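SusD superfamily protein (Bacteroides thetaiotaomicron, PDB 3MCX) is of unknown function but, as a zinc-binding SusD-family protein of the outer membrane, probably takes part in nutrient capture at the cell surface. Local coordinates at residues A[66-70]-A[287-291]; A[238-244]-A[384-390]; A[364-368]-A[401-407]. All coordinates share one frame; numbering follows the deposited sequence.

Interaction 1: residues A[66-70]-A[287-291]; sequences KRVSP and DWNNL. With GOL (glycerol), chain M.
Arg67 is the first residue along 66-70 to meet the other loop, and it does so through both its carbonyl oxygen and its guanidinium. Its chain bends at chi3 (73°), and this turn swings the guanidinium across Trp288. The two flat groups are inclined at 50°, with Trp288 CE3 over one guanidinium face, 3.4 Å from Arg67 NH2. Arg67 NH1 adds a weak, bent bond to Trp288 O (3.2 Å). At the guanidinium edge sits O3 of a glycerol, probably from the crystallisation liquor, 2.7 Å from Arg67 NH1, while glycerol C1 lies over a face of the indole; Arg67 NE pairs with Glu274. With an alanine in place of Trp288, the guanidinium would probably lose the cover of one face and be held mainly by its polar partners, such as Glu274, and glycerol C1 would be left without its aromatic bed. Arg67 O is gripped twice, from opposite faces of its plane: by Asn290 ND2 at 3.0 Å and by Ser69 N at 2.8 Å. The amide that supplies the first bond is itself fixed at its other end, because Asn290 OD1 accepts from Ile60 N. Next comes Val68, whose CG1 presses on Leu291 CD2 (3.6 Å) and also borders Asn290 O; Tyr47 of helix 44-51 packs against both Val68 and Leu291. Ser69 turns its hydroxyl elsewhere, to Lys62 N. The bond between Arg67 O and Ser69 N spans Val68, whose positive phi (76°) makes this a classic gamma turn, here set directly before helix 69-72 and clasped by the asparagine of a neighbouring irregular loop.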
loop_
_atom_site.group_PDB
_atom_site.type_symbol
_atom_site.label_atom_id
_atom_site.label_comp_id
_atom_site.label_asym_id
_atom_site.label_seq_id
_atom_site.Cartn_x
_atom_site.Cartn_y
_atom_site.Cartn_z
ATOM N N LYS A 66 -12.265 7.103 -14.944
ATOM C CA LYS A 66 -13.122 7.132 -13.763
ATOM C C LYS A 66 -12.612 6.109 -12.752
ATOM O O LYS A 66 -11.718 5.306 -13.046
ATOM C CB LYS A 66 -14.590 6.926 -14.168
ATOM C CG LYS A 66 -15.155 8.051 -15.059
ATOM C CD LYS A 66 -15.458 9.347 -14.287
ATOM C CE LYS A 66 -15.913 10.494 -15.184
ATOM N NZ LYS A 66 -14.722 11.172 -15.769
ATOM N N ARG A 67 -13.146 6.142 -11.547
ATOM C CA ARG A 67 -12.482 5.476 -10.437
ATOM C C ARG A 67 -12.676 3.966 -10.408
ATOM O O ARG A 67 -13.765 3.432 -10.711
ATOM C CB ARG A 67 -12.884 6.084 -9.092
ATOM C CG ARG A 67 -14.279 5.770 -8.603
ATOM C CD ARG A 67 -14.587 6.491 -7.241
ATOM N NE ARG A 67 -14.782 7.905 -7.504
ATOM C CZ ARG A 67 -15.921 8.504 -7.805
ATOM N NH1 ARG A 67 -17.093 7.860 -7.706
ATOM N NH2 ARG A 67 -15.919 9.770 -8.176
ATOM N N VAL A 68 -11.569 3.307 -10.081
ATOM C CA VAL A 68 -11.471 1.889 -9.733
ATOM C C VAL A 68 -11.568 0.926 -10.921
ATOM O O VAL A 68 -10.671 0.069 -11.143
ATOM C CB VAL A 68 -12.461 1.448 -8.626
ATOM C CG1 VAL A 68 -12.257 -0.062 -8.304
ATOM C CG2 VAL A 68 -12.280 2.276 -7.336
ATOM N N SER A 69 -12.619 1.040 -11.698
ATOM C CA SER A 69 -12.897 0.017 -12.686
ATOM C C SER A 69 -11.790 -0.203 -13.736
ATOM O O SER A 69 -11.583 -1.347 -14.132
ATOM C CB SER A 69 -14.301 0.140 -13.307
ATOM O OG SER A 69 -14.492 1.324 -14.058
ATOM N N PRO A 70 -11.114 0.844 -14.227
ATOM C CA PRO A 70 -10.070 0.549 -15.207
ATOM C C PRO A 70 -8.913 -0.270 -14.653
ATOM O O PRO A 70 -8.282 -1.016 -15.413
ATOM C CB PRO A 70 -9.601 1.946 -15.628
ATOM C CG PRO A 70 -10.819 2.851 -15.383
ATOM C CD PRO A 70 -11.349 2.303 -14.101
ATOM N N ASP A 287 -23.306 7.305 -3.885
ATOM C CA ASP A 287 -22.665 8.475 -4.515
ATOM C C ASP A 287 -21.245 8.171 -4.924
ATOM O O ASP A 287 -21.002 7.891 -6.098
ATOM C CB ASP A 287 -22.804 9.699 -3.587
ATOM C CG ASP A 287 -22.452 11.004 -4.286
ATOM O OD1 ASP A 287 -22.017 10.960 -5.441
ATOM O OD2 ASP A 287 -22.603 12.073 -3.672
ATOM N N TRP A 288 -20.321 8.180 -3.978
ATOM C CA TRP A 288 -18.917 8.016 -4.247
ATOM C C TRP A 288 -18.435 6.579 -4.280
ATOM O O TRP A 288 -17.395 6.315 -4.876
ATOM C CB TRP A 288 -18.066 8.778 -3.220
ATOM C CG TRP A 288 -18.300 10.242 -3.249
ATOM C CD1 TRP A 288 -19.175 10.963 -2.490
ATOM C CD2 TRP A 288 -17.635 11.182 -4.092
ATOM N NE1 TRP A 288 -19.089 12.314 -2.803
ATOM C CE2 TRP A 288 -18.150 12.464 -3.790
ATOM C CE3 TRP A 288 -16.645 11.062 -5.072
ATOM C CZ2 TRP A 288 -17.715 13.614 -4.452
ATOM C CZ3 TRP A 288 -16.205 12.218 -5.725
ATOM C CH2 TRP A 288 -16.725 13.469 -5.394
ATOM N N ASN A 289 -19.155 5.653 -3.670
ATOM C CA ASN A 289 -18.621 4.311 -3.526
ATOM C C ASN A 289 -18.281 3.652 -4.860
ATOM O O ASN A 289 -19.060 3.722 -5.812
ATOM C CB ASN A 289 -19.645 3.417 -2.782
ATOM C CG ASN A 289 -19.232 1.972 -2.737
ATOM O OD1 ASN A 289 -19.321 1.280 -3.769
ATOM N ND2 ASN A 289 -18.778 1.498 -1.570
ATOM N N ASN A 290 -17.124 3.017 -4.909
ATOM C CA ASN A 290 -16.890 2.033 -5.960
ATOM C C ASN A 290 -16.004 0.878 -5.570
ATOM O O ASN A 290 -15.333 0.319 -6.419
ATOM C CB ASN A 290 -16.425 2.643 -7.288
ATOM C CG ASN A 290 -16.834 1.771 -8.472
ATOM O OD1 ASN A 290 -17.728 0.924 -8.312
ATOM N ND2 ASN A 290 -16.228 1.975 -9.659
ATOM N N LEU A 291 -15.989 0.528 -4.281
ATOM C CA LEU A 291 -15.250 -0.611 -3.768
ATOM C C LEU A 291 -16.155 -1.397 -2.848
ATOM O O LEU A 291 -16.725 -0.845 -1.899
ATOM C CB LEU A 291 -13.992 -0.177 -3.029
ATOM C CG LEU A 291 -12.911 0.473 -3.902
ATOM C CD1 LEU A 291 -11.982 1.338 -3.071
ATOM C CD2 LEU A 291 -12.084 -0.554 -4.704
HETATM C C1 GOL M . -20.361 12.957 -6.624
HETATM O O1 GOL M . -21.750 12.822 -6.888
HETATM C C2 GOL M . -19.500 12.119 -7.584
HETATM O O2 GOL M . -19.792 12.454 -8.933
HETATM C C3 GOL M . -19.720 10.629 -7.306
HETATM O O3 GOL M . -18.954 9.756 -8.123
#

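Interaction 2: residues A[238-244]-A[384-390]; sequences LYSYEEY and IISRRTT. With GOL (glycerol), chain N.
Arg388 NH1 donates to two carbonyl oxygens at once: Tyr239 O of the facing loop at 2.8 Å and Arg387 O of its own segment at 3.1 Å. Both acceptors lie near the guanidinium plane, yet NH1 stands above the plane of each carbonyl. The chain bends at chi2 (-68°), carrying CD over the face of Tyr244, a CH-pi contact of 4.1 Å to the ring centroid. Tyr244 CE1 in turn lies over the guanidinium face, the two planes 40° apart. Glu413 takes both Arg388 NE and the Tyr244 hydroxyl, and Glu255 takes NH2, so this buried cation is matched by two carboxylates. The contact thus pins the loop between helix 218-231 and strand 256-260 to the segment in which helix 374-385 runs out, within the helical SusD fold of the TPR clan. On the loop side, an ST motif at Ser240 shapes the turn, its OG accepting from Glu243 N. Leu238 meets 384-390 twice, CD2 against Ile384 CD1 (3.8 Å) and CB against Arg387 CD (3.7 Å). A water joins Leu238 O to Arg387 NE, whose neighbour NH1 bonds Asp383 O. Tyr241 lays its ring edge along Thr389, while its hydroxyl bonds Lys306 O.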
loop_
_atom_site.group_PDB
_atom_site.type_symbol
_atom_site.label_atom_id
_atom_site.label_comp_id
_atom_site.label_asym_id
_atom_site.label_seq_id
_atom_site.Cartn_x
_atom_site.Cartn_y
_atom_site.Cartn_z
ATOM N N LEU A 238 0.620 -5.513 18.945
ATOM C CA LEU A 238 -0.445 -6.109 18.140
ATOM C C LEU A 238 -1.806 -5.901 18.839
ATOM O O LEU A 238 -1.903 -5.950 20.083
ATOM C CB LEU A 238 -0.185 -7.619 17.928
ATOM C CG LEU A 238 0.979 -7.965 17.013
ATOM C CD1 LEU A 238 1.179 -9.465 17.045
ATOM C CD2 LEU A 238 0.758 -7.474 15.568
ATOM N N TYR A 239 -2.839 -5.659 18.042
ATOM C CA TYR A 239 -4.203 -5.543 18.585
ATOM C C TYR A 239 -4.675 -6.869 19.135
ATOM O O TYR A 239 -4.483 -7.918 18.515
ATOM C CB TYR A 239 -5.204 -5.051 17.528
ATOM C CG TYR A 239 -4.783 -3.709 16.932
ATOM C CD1 TYR A 239 -4.373 -2.659 17.752
ATOM C CD2 TYR A 239 -4.797 -3.511 15.579
ATOM C CE1 TYR A 239 -3.980 -1.456 17.217
ATOM C CE2 TYR A 239 -4.374 -2.309 15.010
ATOM C CZ TYR A 239 -3.979 -1.279 15.867
ATOM O OH TYR A 239 -3.511 -0.080 15.380
ATOM N N SER A 240 -5.317 -6.815 20.289
ATOM C CA SER A 240 -5.984 -7.996 20.867
ATOM C C SER A 240 -7.282 -8.252 20.105
ATOM O O SER A 240 -7.812 -7.379 19.403
ATOM C CB SER A 240 -6.335 -7.771 22.331
ATOM O OG SER A 240 -7.347 -6.775 22.444
ATOM N N TYR A 241 -7.832 -9.440 20.300
ATOM C CA TYR A 241 -9.130 -9.803 19.737
ATOM C C TYR A 241 -10.212 -8.836 20.240
ATOM O O TYR A 241 -11.102 -8.408 19.478
ATOM C CB TYR A 241 -9.435 -11.232 20.166
ATOM C CG TYR A 241 -10.680 -11.847 19.583
ATOM C CD1 TYR A 241 -11.922 -11.583 20.117
ATOM C CD2 TYR A 241 -10.597 -12.714 18.512
ATOM C CE1 TYR A 241 -13.065 -12.167 19.576
ATOM C CE2 TYR A 241 -11.724 -13.297 17.975
ATOM C CZ TYR A 241 -12.938 -13.023 18.499
ATOM O OH TYR A 241 -14.049 -13.601 17.927
ATOM N N GLU A 242 -10.102 -8.482 21.518
ATOM C CA GLU A 242 -11.081 -7.631 22.190
ATOM C C GLU A 242 -11.057 -6.204 21.638
ATOM O O GLU A 242 -12.103 -5.592 21.457
ATOM C CB GLU A 242 -10.822 -7.644 23.692
ATOM C CG GLU A 242 -11.144 -8.982 24.323
ATOM C CD GLU A 242 -10.028 -10.074 24.247
ATOM O OE1 GLU A 242 -8.883 -9.898 23.689
ATOM O OE2 GLU A 242 -10.350 -11.165 24.810
ATOM N N GLU A 243 -9.865 -5.693 21.355
ATOM C CA GLU A 243 -9.593 -4.322 20.845
ATOM C C GLU A 243 -9.954 -4.148 19.382
ATOM O O GLU A 243 -10.253 -3.039 18.896
ATOM C CB GLU A 243 -8.069 -3.990 20.963
ATOM C CG GLU A 243 -7.565 -3.711 22.389
ATOM C CD GLU A 243 -6.028 -3.769 22.572
ATOM O OE1 GLU A 243 -5.288 -4.326 21.727
ATOM O OE2 GLU A 243 -5.555 -3.277 23.624
ATOM N N TYR A 244 -9.790 -5.236 18.619
ATOM C CA TYR A 244 -9.732 -5.146 17.169
ATOM C C TYR A 244 -10.893 -4.400 16.521
ATOM O O TYR A 244 -10.660 -3.621 15.626
ATOM C CB TYR A 244 -9.608 -6.529 16.539
ATOM C CG TYR A 244 -9.076 -6.525 15.105
ATOM C CD1 TYR A 244 -7.709 -6.543 14.858
ATOM C CD2 TYR A 244 -9.931 -6.549 14.015
ATOM C CE1 TYR A 244 -7.216 -6.587 13.585
ATOM C CE2 TYR A 244 -9.444 -6.588 12.730
ATOM C CZ TYR A 244 -8.087 -6.620 12.497
ATOM O OH TYR A 244 -7.651 -6.687 11.186
ATOM N N ILE A 384 -0.482 -13.555 14.957
ATOM C CA ILE A 384 -1.622 -12.930 14.300
ATOM C C ILE A 384 -2.846 -13.804 14.500
ATOM O O ILE A 384 -3.841 -13.351 15.056
ATOM C CB ILE A 384 -1.347 -12.660 12.820
ATOM C CG1 ILE A 384 -0.104 -11.768 12.644
ATOM C CG2 ILE A 384 -2.592 -12.042 12.181
ATOM C CD1 ILE A 384 -0.118 -10.423 13.364
ATOM N N ILE A 385 -2.769 -15.068 14.085
ATOM C CA ILE A 385 -3.925 -15.978 14.166
ATOM C C ILE A 385 -4.529 -15.975 15.566
ATOM O O ILE A 385 -5.749 -15.826 15.714
ATOM C CB ILE A 385 -3.576 -17.428 13.695
ATOM C CG1 ILE A 385 -3.211 -17.452 12.202
ATOM C CG2 ILE A 385 -4.788 -18.370 13.888
ATOM C CD1 ILE A 385 -2.642 -18.835 11.737
ATOM N N SER A 386 -3.692 -16.122 16.591
ATOM C CA SER A 386 -4.171 -16.254 17.977
ATOM C C SER A 386 -4.877 -15.006 18.497
ATOM O O SER A 386 -5.634 -15.103 19.472
ATOM C CB SER A 386 -3.032 -16.594 18.933
ATOM O OG SER A 386 -2.105 -15.537 19.024
ATOM N N ARG A 387 -4.608 -13.861 17.867
ATOM C CA ARG A 387 -5.239 -12.587 18.225
ATOM C C ARG A 387 -6.421 -12.223 17.339
ATOM O O ARG A 387 -6.967 -11.105 17.423
ATOM C CB ARG A 387 -4.178 -11.456 18.232
ATOM C CG ARG A 387 -3.147 -11.568 19.335
ATOM C CD ARG A 387 -2.093 -10.494 19.194
ATOM N NE ARG A 387 -1.183 -10.445 20.316
ATOM C CZ ARG A 387 -0.157 -11.273 20.504
ATOM N NH1 ARG A 387 0.154 -12.202 19.601
ATOM N NH2 ARG A 387 0.597 -11.141 21.576
ATOM N N ARG A 388 -6.812 -13.135 16.447
ATOM C CA ARG A 388 -7.896 -12.868 15.504
ATOM C C ARG A 388 -9.025 -13.897 15.558
ATOM O O ARG A 388 -10.074 -13.716 14.933
ATOM C CB ARG A 388 -7.342 -12.758 14.078
ATOM C CG ARG A 388 -6.299 -11.676 13.904
ATOM C CD ARG A 388 -6.867 -10.289 14.055
ATOM N NE ARG A 388 -5.808 -9.363 13.801
ATOM C CZ ARG A 388 -5.067 -8.776 14.734
ATOM N NH1 ARG A 388 -5.310 -8.970 16.008
ATOM N NH2 ARG A 388 -4.094 -7.968 14.325
ATOM N N THR A 389 -8.799 -14.997 16.251
ATOM C CA THR A 389 -9.824 -16.023 16.403
ATOM C C THR A 389 -9.732 -16.685 17.760
ATOM O O THR A 389 -8.674 -16.702 18.380
ATOM C CB THR A 389 -9.737 -17.092 15.283
ATOM O OG1 THR A 389 -10.807 -18.033 15.432
ATOM C CG2 THR A 389 -8.386 -17.837 15.317
ATOM N N THR A 390 -10.844 -17.231 18.229
ATOM C CA THR A 390 -10.831 -18.051 19.439
ATOM C C THR A 390 -10.677 -19.548 19.166
ATOM O O THR A 390 -10.606 -20.334 20.095
ATOM C CB THR A 390 -12.110 -17.854 20.251
ATOM O OG1 THR A 390 -13.236 -18.047 19.385
ATOM C CG2 THR A 390 -12.151 -16.436 20.835
HETATM C C1 GOL N . -10.305 -13.613 23.159
HETATM O O1 GOL N . -11.337 -14.490 22.803
HETATM C C2 GOL N . -8.913 -14.117 22.806
HETATM O O2 GOL N . -8.051 -13.024 23.060
HETATM C C3 GOL N . -8.802 -14.634 21.370
HETATM O O3 GOL N . -7.539 -14.274 20.836
HETATM O O HOH W 1 -2.116 -8.260 21.819
HETATM O O HOH W 2 -15.262 -16.174 19.671
#

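Interaction 3: residues A[364-368]-A[401-407]; sequences AEAGL and FTLDRIL
Leu368 drives one of its methyls into the start of helix 403-414: CD2 rests 3.3 Å from Leu403 N and also touches Ile406 CD1 at 3.7 Å. The other methyl, CD1, turns to Phe401 and lies 3.8 Å from ring atom CD2. The leucine and the phenylalanine run alongside each other in opposite senses, and the forked end of Leu368 is thereby wedged between an aromatic ring and the first turn of a helix. CG lies anti to the backbone N (chi1 -174°), which directs both branches of Leu368 toward the second segment.

One turn earlier, Ala364, with only a methyl for a side chain, is approached at its backbone. Phe401 CZ comes within 3.6 Å of Ala364 O, a carbonyl already engaged by Leu368 N in the helix, and Ile406 CD1 touches the same oxygen. Glu365 borders this patch with its aliphatic part: CB packs on Ile406 CG2 at 4.1 Å, and CG meets Leu403. Its extended chain carries the carboxylate past Leu407 CD2 to Arg426 and Asn427, which supply a salt bridge and a hydrogen bond to OE2, so the buried acid has its polar partners beyond the apolar seam.

The second segment holds a capped helix start. Thr402, the N-cap, accepts from Arg405 N through OG1 (3.0 Å), which helps hold the turn from which Phe401 projects back. Leu381 of helix 374-385 packs on both Ala364 and Phe401, closing the cluster from a third helix. The axes of the short segments 364-368 and 403-407 approach to 10.2 Å and are nearly antiparallel, at 169°, the side-by-side helix packing typical of the alpha-helical, TPR-like part of SusD-family proteins.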
loop_
_atom_site.group_PDB
_atom_site.type_symbol
_atom_site.label_atom_id
_atom_site.label_comp_id
_atom_site.label_asym_id
_atom_site.label_seq_id
_atom_site.Cartn_x
_atom_site.Cartn_y
_atom_site.Cartn_z
ATOM N N ALA A 364 6.881 -13.986 8.814
ATOM C CA ALA A 364 6.436 -15.356 8.665
ATOM C C ALA A 364 6.694 -15.871 7.243
ATOM O O ALA A 364 7.233 -16.972 7.087
ATOM C CB ALA A 364 4.969 -15.491 9.020
ATOM N N GLU A 365 6.345 -15.061 6.256
ATOM C CA GLU A 365 6.499 -15.430 4.843
ATOM C C GLU A 365 8.004 -15.519 4.484
ATOM O O GLU A 365 8.435 -16.489 3.877
ATOM C CB GLU A 365 5.775 -14.454 3.930
ATOM C CG GLU A 365 5.788 -14.828 2.456
ATOM C CD GLU A 365 5.031 -13.859 1.584
ATOM O OE1 GLU A 365 4.252 -13.009 2.099
ATOM O OE2 GLU A 365 5.248 -13.929 0.342
ATOM N N ALA A 366 8.795 -14.531 4.901
ATOM C CA ALA A 366 10.221 -14.541 4.605
ATOM C C ALA A 366 10.903 -15.749 5.241
ATOM O O ALA A 366 11.776 -16.362 4.630
ATOM C CB ALA A 366 10.883 -13.245 5.060
ATOM N N GLY A 367 10.498 -16.113 6.458
ATOM C CA GLY A 367 11.081 -17.253 7.138
ATOM C C GLY A 367 10.788 -18.569 6.424
ATOM O O GLY A 367 11.669 -19.388 6.174
ATOM N N LEU A 368 9.516 -18.777 6.095
ATOM C CA LEU A 368 9.115 -19.985 5.403
ATOM C C LEU A 368 9.832 -20.100 4.055
ATOM O O LEU A 368 10.353 -21.140 3.738
ATOM C CB LEU A 368 7.608 -20.040 5.207
ATOM C CG LEU A 368 7.084 -21.350 4.616
ATOM C CD1 LEU A 368 7.368 -22.528 5.521
ATOM C CD2 LEU A 368 5.604 -21.233 4.374
ATOM N N PHE A 401 2.125 -25.183 8.608
ATOM C CA PHE A 401 2.715 -23.896 8.286
ATOM C C PHE A 401 3.132 -23.891 6.819
ATOM O O PHE A 401 4.284 -24.221 6.491
ATOM C CB PHE A 401 3.920 -23.636 9.201
ATOM C CG PHE A 401 4.586 -22.279 9.024
ATOM C CD1 PHE A 401 3.845 -21.106 8.919
ATOM C CD2 PHE A 401 5.989 -22.175 9.062
ATOM C CE1 PHE A 401 4.455 -19.859 8.792
ATOM C CE2 PHE A 401 6.607 -20.914 8.908
ATOM C CZ PHE A 401 5.845 -19.775 8.804
ATOM N N THR A 402 2.190 -23.540 5.960
ATOM C CA THR A 402 2.391 -23.538 4.510
ATOM C C THR A 402 2.309 -22.105 3.973
ATOM O O THR A 402 1.744 -21.193 4.593
ATOM C CB THR A 402 1.319 -24.348 3.808
ATOM O OG1 THR A 402 0.080 -23.672 3.976
ATOM C CG2 THR A 402 1.220 -25.816 4.382
ATOM N N LEU A 403 2.842 -21.877 2.778
ATOM C CA LEU A 403 2.699 -20.588 2.128
ATOM C C LEU A 403 1.228 -20.207 1.959
ATOM O O LEU A 403 0.855 -19.092 2.234
ATOM C CB LEU A 403 3.425 -20.613 0.779
ATOM C CG LEU A 403 3.384 -19.304 0.007
ATOM C CD1 LEU A 403 4.016 -18.115 0.781
ATOM C CD2 LEU A 403 4.050 -19.482 -1.404
ATOM N N ASP A 404 0.393 -21.134 1.505
ATOM C CA ASP A 404 -1.015 -20.813 1.292
ATOM C C ASP A 404 -1.644 -20.359 2.597
ATOM O O ASP A 404 -2.446 -19.432 2.609
ATOM C CB ASP A 404 -1.778 -22.023 0.753
ATOM C CG ASP A 404 -3.225 -21.681 0.407
ATOM O OD1 ASP A 404 -3.439 -20.767 -0.415
ATOM O OD2 ASP A 404 -4.121 -22.319 0.988
ATOM N N ARG A 405 -1.291 -21.012 3.703
ATOM C CA ARG A 405 -1.855 -20.569 4.983
ATOM C C ARG A 405 -1.455 -19.151 5.375
ATOM O O ARG A 405 -2.281 -18.378 5.882
ATOM C CB ARG A 405 -1.538 -21.551 6.082
ATOM C CG ARG A 405 -2.313 -21.271 7.375
ATOM C CD ARG A 405 -3.810 -21.464 7.162
ATOM N NE ARG A 405 -4.615 -21.152 8.338
ATOM C CZ ARG A 405 -4.991 -19.926 8.707
ATOM N NH1 ARG A 405 -4.553 -18.833 8.066
ATOM N NH2 ARG A 405 -5.735 -19.807 9.812
ATOM N N ILE A 406 -0.214 -18.762 5.095
ATOM C CA ILE A 406 0.232 -17.408 5.326
ATOM C C ILE A 406 -0.512 -16.417 4.422
ATOM O O ILE A 406 -0.982 -15.355 4.863
ATOM C CB ILE A 406 1.749 -17.256 5.079
ATOM C CG1 ILE A 406 2.551 -18.123 6.054
ATOM C CG2 ILE A 406 2.149 -15.792 5.218
ATOM C CD1 ILE A 406 4.050 -18.188 5.662
ATOM N N LEU A 407 -0.612 -16.768 3.143
ATOM C CA LEU A 407 -1.251 -15.884 2.177
ATOM C C LEU A 407 -2.746 -15.690 2.461
ATOM O O LEU A 407 -3.251 -14.578 2.291
ATOM C CB LEU A 407 -0.971 -16.389 0.742
ATOM C CG LEU A 407 0.520 -16.370 0.353
ATOM C CD1 LEU A 407 0.648 -16.750 -1.158
ATOM C CD2 LEU A 407 1.209 -15.027 0.588
#

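How the interactions relate
Interactions 2 and 3 belong to one neighbourhood, their centres 19 Å apart. They touch where Ile385 CD1 of helix 374-385 packs on Arg405 NH2 of helix 403-414 at 3.8 Å. The same helices recur in both: Leu238 and Ile384 of interaction 2 rest on Ser357 of helix 356-370, and Glu413, which holds Arg388, belongs to helix 403-414. Interaction 1 stands apart, its nearest atoms about 17 Å from interaction 2 and 18 Å from interaction 3, and away from the known zinc sites. Interaction 2 lies closest to metal, with the Arg387 side chain about 4 Å from a bound zinc ion; in interaction 3, the Ala364 side chain is about 12 Å from a bound zinc ion.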